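Local coordinates for inositol 2-dehydrogenase/D-chiro-inositol 3-dehydrogenase (Lactobacillus casei, PDB 4MIY), which oxidises myo-inositol and D-chiro-inositol to their keto forms, 2-keto-myo-inositol and 1-keto-D-chiro-inositol, with NAD as the hydride acceptor, at residues Thr190-Thr195 / Ala314-Arg319. Numbering follows the deposited sequence.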
# COMPACT_ATOMS: atom_id res chain seq x y z
N THR A 190 0.02 30.39 -17.28
CA THR A 190 0.32 31.80 -17.18
C THR A 190 1.77 32.09 -16.88
O THR A 190 2.21 33.18 -17.04
CB THR A 190 -0.55 32.47 -16.18
OG1 THR A 190 -0.45 31.83 -14.92
CG2 THR A 190 -2.00 32.44 -16.62
N SER A 191 2.52 31.09 -16.43
CA SER A 191 3.94 31.25 -16.10
C SER A 191 4.65 29.92 -15.84
O SER A 191 4.03 28.95 -15.55
CB SER A 191 4.17 32.17 -14.91
OG SER A 191 3.94 31.55 -13.67
N ILE A 192 5.97 29.94 -16.01
CA ILE A 192 6.85 28.85 -15.66
C ILE A 192 8.15 29.35 -15.04
O ILE A 192 8.66 30.34 -15.46
CB ILE A 192 7.12 27.90 -16.85
CG1 ILE A 192 7.78 26.60 -16.40
CG2 ILE A 192 7.91 28.58 -17.91
CD1 ILE A 192 7.67 25.54 -17.41
N GLN A 193 8.62 28.66 -14.01
CA GLN A 193 9.87 28.97 -13.33
C GLN A 193 10.63 27.69 -13.05
O GLN A 193 10.09 26.77 -12.52
CB GLN A 193 9.63 29.73 -12.04
CG GLN A 193 10.90 30.13 -11.32
CD GLN A 193 10.69 30.87 -10.02
OE1 GLN A 193 9.72 30.71 -9.34
NE2 GLN A 193 11.63 31.71 -9.70
N ILE A 194 11.88 27.65 -13.50
CA ILE A 194 12.79 26.57 -13.25
C ILE A 194 13.81 26.98 -12.20
O ILE A 194 14.46 27.96 -12.36
CB ILE A 194 13.57 26.24 -14.49
CG1 ILE A 194 12.60 25.97 -15.63
CG2 ILE A 194 14.42 25.07 -14.25
CD1 ILE A 194 11.83 24.70 -15.49
N THR A 195 13.91 26.23 -11.12
CA THR A 195 14.91 26.47 -10.12
C THR A 195 15.80 25.24 -9.93
O THR A 195 15.41 24.13 -10.20
CB THR A 195 14.30 26.83 -8.78
OG1 THR A 195 13.33 25.88 -8.44
CG2 THR A 195 13.68 28.14 -8.81
N ALA A 314 7.91 25.30 -23.44
CA ALA A 314 9.26 24.82 -23.40
C ALA A 314 10.27 25.93 -23.62
O ALA A 314 11.29 25.97 -23.02
CB ALA A 314 9.48 23.74 -24.42
N ALA A 315 9.93 26.85 -24.47
CA ALA A 315 10.80 27.96 -24.72
C ALA A 315 10.85 28.90 -23.51
O ALA A 315 11.89 29.39 -23.17
CB ALA A 315 10.34 28.67 -25.94
N ALA A 316 9.72 29.11 -22.87
CA ALA A 316 9.68 29.88 -21.64
C ALA A 316 10.54 29.21 -20.56
O ALA A 316 11.21 29.86 -19.82
CB ALA A 316 8.28 30.09 -21.18
N ALA A 317 10.50 27.90 -20.50
CA ALA A 317 11.27 27.17 -19.54
C ALA A 317 12.76 27.22 -19.85
O ALA A 317 13.56 27.35 -18.96
CB ALA A 317 10.79 25.74 -19.53
N ASN A 318 13.11 27.09 -21.12
CA ASN A 318 14.51 27.25 -21.51
C ASN A 318 15.03 28.67 -21.16
O ASN A 318 16.14 28.83 -20.71
CB ASN A 318 14.74 26.87 -22.96
CG ASN A 318 14.65 25.38 -23.21
OD1 ASN A 318 14.11 24.95 -24.22
ND2 ASN A 318 15.21 24.59 -22.33
N ARG A 319 14.18 29.66 -21.26
CA ARG A 319 14.57 30.99 -20.87
C ARG A 319 14.79 31.05 -19.37
O ARG A 319 15.77 31.56 -18.92
CB ARG A 319 13.50 31.97 -21.31
CG ARG A 319 13.75 33.39 -20.94
CD ARG A 319 12.89 34.37 -21.74
NE ARG A 319 12.71 34.02 -23.14
CZ ARG A 319 13.48 34.49 -24.12
NH1 ARG A 319 14.45 35.36 -23.87
NH2 ARG A 319 13.25 34.13 -25.37
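Ile194 N, the backbone amide of a residue whose side chain rests on Ala317, is hydrogen-bonded to the hydroxyl of Ser320, one turn further along the helix. This polar tie joins strand and helix beside a contact made mainly by aliphatic side chains lying against the alanines and the helix backbone. Ile192 touches the helix with both branches. Its CG2 methyl packs against the CB methyl of Ala316 at 3.6 Å and also lies 3.7 Å from Ala317 N, close against the helix backbone. The other branch has CG1 anti to the backbone N (chi1 -167°) and a nearly extended chain, which carries CD1 to within 3.8 Å of Ala317 CB. Ile194 takes a different rotamer, with CG1 anti to its carbonyl carbon (chi1 -54°); that branch reaches the helix, CG1 lying 3.7 Å from Ala317 O and CD1 4.3 Å from Ala317 CB. Ala317 CB thus lies over both CD1 methyls, nearer that of Ile192. Alanines on this face let the helix come close, the short axes passing 7.5 Å apart at 40° with both chains running in the same general direction. This is helix-on-sheet packing in the C-terminal alpha/beta domain of the Gfo/Idh/MocA family: helix 304-323 packs on one face of the mixed sheet near its 327-328 edge, then the chain enters strand 327-328, which pairs antiparallel with strand 189-195. Leu216 and Ala214 of strand 212-218, on the other edge of strand 189-195, touch Ile192 and Ile194 respectively, and Ile170 of helix 168-185 touches both Ile194 and Ala317. Ser191 and Gln193 alternate with the isoleucines and point away from the helix.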